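Side-chain contacts in carbohydrate deacetylase Agd3 (Neosartorya fumigata, PDB 6NWZ), which probably removes N-acetyl groups from the exopolysaccharide galactosaminogalactan and binds zinc, and is required for biofilm formation: residues G518-D521 with D522-V526; P286-N289 with A290-P294; N549-N552 with A553-P557. All coordinates share one frame; numbering follows the deposited sequence.

Contact 1. Residues G518-D521 with D522-V526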
loop_
_atom_site.group_PDB
_atom_site.type_symbol
_atom_site.label_atom_id
_atom_site.label_comp_id
_atom_site.label_asym_id
_atom_site.label_seq_id
_atom_site.Cartn_x
_atom_site.Cartn_y
_atom_site.Cartn_z
ATOM N N GLY A 518 -19.918 1.493 18.391
ATOM C CA GLY A 518 -18.934 1.202 19.405
ATOM C C GLY A 518 -18.213 2.457 19.834
ATOM O O GLY A 518 -18.684 3.577 19.609
ATOM N N SER A 519 -17.058 2.260 20.460
ATOM C CA SER A 519 -16.241 3.346 20.968
ATOM C C SER A 519 -15.171 3.722 19.948
ATOM O O SER A 519 -15.170 3.254 18.804
ATOM C CB SER A 519 -15.610 2.947 22.300
ATOM O OG SER A 519 -14.672 1.904 22.104
ATOM N N PHE A 520 -14.238 4.578 20.367
ATOM C CA PHE A 520 -13.134 4.953 19.492
ATOM C C PHE A 520 -12.178 3.787 19.283
ATOM O O PHE A 520 -11.575 3.668 18.210
ATOM C CB PHE A 520 -12.413 6.173 20.069
ATOM C CG PHE A 520 -11.361 6.755 19.166
ATOM C CD1 PHE A 520 -11.641 7.037 17.838
ATOM C CD2 PHE A 520 -10.094 7.048 19.656
ATOM C CE1 PHE A 520 -10.670 7.583 17.007
ATOM C CE2 PHE A 520 -9.120 7.595 18.834
ATOM C CZ PHE A 520 -9.409 7.863 17.508
ATOM N N ASP A 521 -12.037 2.909 20.282
ATOM C CA ASP A 521 -11.206 1.721 20.106
ATOM C C ASP A 521 -11.812 0.777 19.077
ATOM O O ASP A 521 -11.085 0.148 18.299
ATOM C CB ASP A 521 -11.014 1.000 21.441
ATOM C CG ASP A 521 -10.029 1.710 22.358
ATOM O OD1 ASP A 521 -9.198 2.499 21.858
ATOM O OD2 ASP A 521 -10.081 1.468 23.582
ATOM N N ASP A 522 -13.140 0.662 19.063
ATOM C CA ASP A 522 -13.803 -0.116 18.024
ATOM C C ASP A 522 -13.503 0.446 16.641
ATOM O O ASP A 522 -13.234 -0.311 15.700
ATOM C CB ASP A 522 -15.307 -0.149 18.284
ATOM C CG ASP A 522 -15.657 -0.935 19.531
ATOM O OD1 ASP A 522 -15.145 -2.063 19.673
ATOM O OD2 ASP A 522 -16.422 -0.425 20.375
ATOM N N LEU A 523 -13.535 1.776 16.500
ATOM C CA LEU A 523 -13.198 2.395 15.221
ATOM C C LEU A 523 -11.744 2.135 14.857
ATOM O O LEU A 523 -11.429 1.822 13.703
ATOM C CB LEU A 523 -13.486 3.900 15.277
ATOM C CG LEU A 523 -13.221 4.774 14.045
ATOM C CD1 LEU A 523 -14.175 5.956 14.043
ATOM C CD2 LEU A 523 -11.779 5.273 13.990
ATOM N N LEU A 524 -10.840 2.264 15.831
ATOM C CA LEU A 524 -9.432 1.986 15.581
ATOM C C LEU A 524 -9.200 0.515 15.252
ATOM O O LEU A 524 -8.288 0.188 14.482
ATOM C CB LEU A 524 -8.597 2.409 16.790
ATOM C CG LEU A 524 -8.498 3.911 17.066
ATOM C CD1 LEU A 524 -7.846 4.168 18.418
ATOM C CD2 LEU A 524 -7.730 4.623 15.954
ATOM N N ALA A 525 -10.015 -0.382 15.814
ATOM C CA ALA A 525 -9.852 -1.805 15.530
ATOM C C ALA A 525 -10.143 -2.111 14.066
ATOM O O ALA A 525 -9.387 -2.841 13.413
ATOM C CB ALA A 525 -10.750 -2.636 16.444
ATOM N N VAL A 526 -11.236 -1.560 13.526
ATOM C CA VAL A 526 -11.542 -1.808 12.119
ATOM C C VAL A 526 -10.546 -1.080 11.223
ATOM O O VAL A 526 -10.212 -1.565 10.135
ATOM C CB VAL A 526 -13.004 -1.430 11.789
ATOM C CG1 VAL A 526 -13.906 -1.684 12.981
ATOM C CG2 VAL A 526 -13.123 0.009 11.332
#
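A capping box joins Ser519 and Asp522 at the start of helix 520-536. The Asp522 carboxylate turns back along the chain. Its OD2 accepts the backbone N of Ser519 at 2.8 Å, and the bond is fairly straight, with an N-H...O angle of 163°. OD2 uses the anti lone pair, the one away from OD1. Ser519 OG gives a weak second bond to the same oxygen, at 3.4 Å. The serine hydroxyl sits between its own backbone N and carbonyl carbon (chi1 67°). Ser519 is the N-cap residue, right before the helix, and its OG also accepts a weak bond from Asp521 N. Both Ser519 and Asp521 are exposed to solvent. Placing a carboxylate in the first turn suits the helix dipole and would probably stabilise this end. Gly518 precedes the cap, and its CA lies 3.1 Å from Asp522 OD2.

Three backbone bonds open the helix: Leu523 N to Ser519 O at 3.2 Å, Leu524 N to Phe520 O at 2.9 Å and Ala525 N to Asp521 O at 2.8 Å. The inner side of this first turn is apolar. Phe520 CG stands anti to the backbone N (chi1 -173°), which carries the ring forward beside the leucines of the next turn. Leu524 CD1 sits over one ring face, 4.0 Å from the centroid, in a CH-pi contact displaced toward the rim. Its nearest ring atom is Phe520 CE2. Leu523 CD2 comes to Phe520 CE1 at 4.0 Å, on a slanting approach. Helix 503-513 packs on Phe520 through Pro503, Thr506 and Val507. Helix 569-584 adds Ile569 and Ala572, and its Thr576 meets Leu524.

Contact 2. Residues P286-N289 with A290-P294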
loop_
_atom_site.group_PDB
_atom_site.type_symbol
_atom_site.label_atom_id
_atom_site.label_comp_id
_atom_site.label_asym_id
_atom_site.label_seq_id
_atom_site.Cartn_x
_atom_site.Cartn_y
_atom_site.Cartn_z
ATOM N N PRO A 286 9.689 11.619 16.618
ATOM C CA PRO A 286 10.758 10.685 17.015
ATOM C C PRO A 286 10.272 9.560 17.910
ATOM O O PRO A 286 10.843 8.461 17.878
ATOM C CB PRO A 286 11.770 11.587 17.736
ATOM C CG PRO A 286 11.018 12.816 18.094
ATOM C CD PRO A 286 10.013 13.001 17.010
ATOM N N THR A 287 9.221 9.796 18.698
ATOM C CA THR A 287 8.697 8.752 19.574
ATOM C C THR A 287 8.151 7.578 18.770
ATOM O O THR A 287 8.448 6.415 19.068
ATOM C CB THR A 287 7.608 9.330 20.476
ATOM O OG1 THR A 287 8.163 10.370 21.292
ATOM C CG2 THR A 287 7.018 8.242 21.360
ATOM N N ILE A 288 7.340 7.864 17.748
ATOM C CA ILE A 288 6.762 6.793 16.943
ATOM C C ILE A 288 7.818 6.178 16.030
ATOM O O ILE A 288 7.738 4.992 15.689
ATOM C CB ILE A 288 5.539 7.311 16.155
ATOM C CG1 ILE A 288 4.755 6.152 15.537
ATOM C CG2 ILE A 288 5.955 8.306 15.077
ATOM C CD1 ILE A 288 4.148 5.214 16.550
ATOM N N ASN A 289 8.833 6.956 15.638
ATOM C CA ASN A 289 9.922 6.393 14.844
ATOM C C ASN A 289 10.665 5.309 15.613
ATOM O O ASN A 289 10.991 4.257 15.054
ATOM C CB ASN A 289 10.884 7.497 14.405
ATOM C CG ASN A 289 10.480 8.130 13.087
ATOM O OD1 ASN A 289 10.914 7.701 12.017
ATOM N ND2 ASN A 289 9.635 9.153 13.157
ATOM N N ALA A 290 10.931 5.542 16.899
ATOM C CA ALA A 290 11.621 4.551 17.714
ATOM C C ALA A 290 10.771 3.319 18.010
ATOM O O ALA A 290 11.280 2.371 18.616
ATOM C CB ALA A 290 12.084 5.186 19.026
ATOM N N LYS A 291 9.498 3.309 17.618
ATOM C CA LYS A 291 8.667 2.120 17.756
ATOM C C LYS A 291 8.721 1.220 16.530
ATOM O O LYS A 291 8.183 0.110 16.567
ATOM C CB LYS A 291 7.209 2.513 18.021
ATOM C CG LYS A 291 6.998 3.272 19.313
ATOM C CD LYS A 291 5.519 3.414 19.628
ATOM C CE LYS A 291 5.325 4.084 20.978
ATOM N NZ LYS A 291 3.892 4.154 21.378
ATOM N N MET A 292 9.347 1.668 15.453
ATOM C CA MET A 292 9.335 0.930 14.205
ATOM C C MET A 292 10.564 0.040 14.104
ATOM O O MET A 292 11.568 0.246 14.788
ATOM C CB MET A 292 9.279 1.895 13.026
ATOM C CG MET A 292 8.203 2.935 13.185
ATOM S SD MET A 292 8.090 4.038 11.776
ATOM C CE MET A 292 6.461 4.727 12.071
ATOM N N ASN A 293 10.470 -0.968 13.236
ATOM C CA ASN A 293 11.575 -1.886 13.049
ATOM C C ASN A 293 12.780 -1.140 12.481
ATOM O O ASN A 293 12.636 -0.070 11.886
ATOM C CB ASN A 293 11.172 -3.026 12.117
ATOM C CG ASN A 293 9.996 -3.819 12.640
ATOM O OD1 ASN A 293 10.015 -4.311 13.769
ATOM N ND2 ASN A 293 8.955 -3.941 11.822
ATOM N N PRO A 294 13.982 -1.684 12.667
ATOM C CA PRO A 294 15.175 -1.028 12.127
ATOM C C PRO A 294 15.046 -0.766 10.633
ATOM O O PRO A 294 14.408 -1.521 9.897
ATOM C CB PRO A 294 16.294 -2.031 12.428
ATOM C CG PRO A 294 15.827 -2.719 13.664
ATOM C CD PRO A 294 14.329 -2.836 13.520
#
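Ile288 CG1 points anti to its own backbone N (chi1 -168°), and CD1 then folds round to meet Lys291. In Lys291 and Met292 alike, CG stands beside the backbone N and anti to the carbonyl carbon (chi1 -63° and -49°), and the chain beyond it is extended. These torsions bring both later side chains against Ile288. Lys291 CD lies 3.8 Å from Ile288 CD1, and the two side chains cross at about a right angle. Met292 CE reaches Ile288 CG1 at 4.1 Å. Met292 CG is also close to a backbone oxygen, Ile288 O, at 3.3 Å.

Here helix 275-289 ends and the chain turns toward strand 300-304. Ala290 N still bonds to Pro286 O at 3.1 Å, with the i to i+4 spacing of an alpha helix. The next bond is shorter in sequence, from Lys291 N to Ile288 O. A type I beta turn from Asn289 to Met292 follows, closed by Met292 N to Asn289 O at 3.1 Å.

The sulfur side of the turn is buried. Tyr298 and Leu589 pack on Met292, as does Val578 of helix 569-584. The same helix meets Lys291, whose aliphatic chain runs past Ile288 before NZ forms a salt bridge with Glu575. Asn289 uses both ends of its amide: ND2 donates to Val285 O, one turn back in the helix, and OD1 accepts from the backbone N of Tyr298, just before strand 300-304.

Contact 3. Residues N549-N552 with A553-P557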
loop_
_atom_site.group_PDB
_atom_site.type_symbol
_atom_site.label_atom_id
_atom_site.label_comp_id
_atom_site.label_asym_id
_atom_site.label_seq_id
_atom_site.Cartn_x
_atom_site.Cartn_y
_atom_site.Cartn_z
ATOM N N ASN A 549 -7.525 17.024 12.702
ATOM C CA ASN A 549 -7.233 15.740 13.333
ATOM C C ASN A 549 -5.997 15.778 14.223
ATOM O O ASN A 549 -5.767 14.818 14.968
ATOM C CB ASN A 549 -7.047 14.647 12.275
ATOM C CG ASN A 549 -8.218 14.549 11.312
ATOM O OD1 ASN A 549 -8.054 14.142 10.161
ATOM N ND2 ASN A 549 -9.404 14.921 11.777
ATOM N N LEU A 550 -5.194 16.838 14.160
ATOM C CA LEU A 550 -3.964 16.916 14.937
ATOM C C LEU A 550 -4.168 17.541 16.310
ATOM O O LEU A 550 -3.189 17.732 17.039
ATOM C CB LEU A 550 -2.899 17.708 14.165
ATOM C CG LEU A 550 -2.553 17.280 12.735
ATOM C CD1 LEU A 550 -1.295 17.988 12.264
ATOM C CD2 LEU A 550 -2.383 15.781 12.625
ATOM N N ARG A 551 -5.408 17.860 16.680
ATOM C CA ARG A 551 -5.667 18.507 17.959
ATOM C C ARG A 551 -5.245 17.596 19.103
ATOM O O ARG A 551 -5.779 16.495 19.260
ATOM C CB ARG A 551 -7.147 18.865 18.090
ATOM C CG ARG A 551 -7.428 19.774 19.273
ATOM C CD ARG A 551 -8.870 19.681 19.727
ATOM N NE ARG A 551 -9.184 20.706 20.716
ATOM C CZ ARG A 551 -10.089 21.662 20.541
ATOM N NH1 ARG A 551 -10.792 21.719 19.418
ATOM N NH2 ARG A 551 -10.304 22.554 21.495
ATOM N N ASN A 552 -4.288 18.058 19.901
ATOM C CA ASN A 552 -3.764 17.277 21.020
ATOM C C ASN A 552 -3.417 18.104 22.251
ATOM O O ASN A 552 -3.530 17.586 23.367
ATOM C CB ASN A 552 -2.509 16.499 20.577
ATOM C CG ASN A 552 -1.315 17.406 20.326
ATOM O OD1 ASN A 552 -0.499 17.638 21.219
ATOM N ND2 ASN A 552 -1.204 17.919 19.105
ATOM N N ALA A 553 -3.014 19.369 22.103
ATOM C CA ALA A 553 -2.476 20.120 23.232
ATOM C C ALA A 553 -3.488 20.268 24.359
ATOM O O ALA A 553 -3.100 20.361 25.527
ATOM C CB ALA A 553 -2.000 21.496 22.770
ATOM N N ASP A 554 -4.783 20.282 24.038
ATOM C CA ASP A 554 -5.812 20.594 25.022
ATOM C C ASP A 554 -6.911 19.538 25.066
ATOM O O ASP A 554 -8.038 19.844 25.463
ATOM C CB ASP A 554 -6.421 21.969 24.737
ATOM C CG ASP A 554 -7.061 22.056 23.356
ATOM O OD1 ASP A 554 -6.390 21.741 22.348
ATOM O OD2 ASP A 554 -8.245 22.441 23.278
ATOM N N VAL A 555 -6.616 18.305 24.669
ATOM C CA VAL A 555 -7.632 17.274 24.578
ATOM C C VAL A 555 -7.600 16.432 25.844
ATOM O O VAL A 555 -6.613 16.399 26.584
ATOM C CB VAL A 555 -7.466 16.387 23.319
ATOM C CG1 VAL A 555 -7.280 17.248 22.079
ATOM C CG2 VAL A 555 -6.311 15.406 23.487
ATOM N N THR A 556 -8.711 15.760 26.106
ATOM C CA THR A 556 -8.769 14.824 27.216
ATOM C C THR A 556 -7.871 13.630 26.912
ATOM O O THR A 556 -7.946 13.073 25.810
ATOM C CB THR A 556 -10.203 14.358 27.454
ATOM O OG1 THR A 556 -10.976 15.431 28.006
ATOM C CG2 THR A 556 -10.226 13.173 28.403
ATOM N N PRO A 557 -7.006 13.223 27.838
ATOM C CA PRO A 557 -6.137 12.073 27.576
ATOM C C PRO A 557 -6.944 10.820 27.284
ATOM O O PRO A 557 -8.005 10.592 27.869
ATOM C CB PRO A 557 -5.338 11.932 28.874
ATOM C CG PRO A 557 -5.339 13.305 29.453
ATOM C CD PRO A 557 -6.685 13.875 29.117
#
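Arg551, just before a type I beta turn from Asn552 to Val555, forms a salt bridge with Asp554 within the turn. The turn lies in the connection between strands 542-546 and 558-560 of the deacetylase region. Its packed side is at Asn552, which is buried against helix 275-289. Asn552 ND2 donates to Leu550 O at 2.9 Å, nearly in line with the carbonyl bond, and also bonds to Asp277 O. Asp277 OD1 takes the backbone N of Ala553, so this one residue of helix 275-289 holds the start of the turn at two points.

The solvent side is looser. Asp554 is exposed, and the bond that closes the turn, Val555 N to Asn552 O, is long at 3.4 Å and weak. The salt bridge lies on this side. Arg551 NH2 meets Asp554 OD2 at 2.7 Å, with an N-H...O angle of 152°. OD2 receives it on the syn lone pair and lies near the guanidinium plane, at the edge of the group. Arg551 NE adds two longer, weak bonds, to OD2 at 3.2 Å and to OD1 at 3.4 Å. The guanidinium and carboxylate planes are 36° apart, so the two groups do not lie flat in one plane. The arginine chain is extended from CG to NE, with CG anti to the backbone N (chi1 -169°), and this carries the guanidinium out to Asp554. The other terminal nitrogen, NH1, has a salt bridge to Asp501. The two acids would probably help to fix the rotation of the group. Val555 packs alongside the arginine chain, the two sliding past each other in opposite directions. Val555 CG1 lies at the guanidinium edge, near its plane, and touches Arg551 CD at 3.7 Å.

Overall arrangement
All three contacts lie in the deacetylase region and follow one another as contact 2, contact 1, contact 3 along the chain. None touches another. Contacts 1 and 3 are the nearest pair, with centres 18 Å apart and nearest atoms about 8 Å apart. Helix 569-584 packs on all three: on Phe520 and Leu524, on Ile288, Lys291 and Met292, and on Asn549, Leu550 and Asn552. Helix 275-289 ends in contact 2 and also supplies Asp277 to contact 3. No residue of the three contacts is a zinc ligand. The side chains of Met292 and Leu523 are about 10 and 11 Å from a zinc ion, and that of Arg551 is about 11 Å from the side chain of zinc-binding His546.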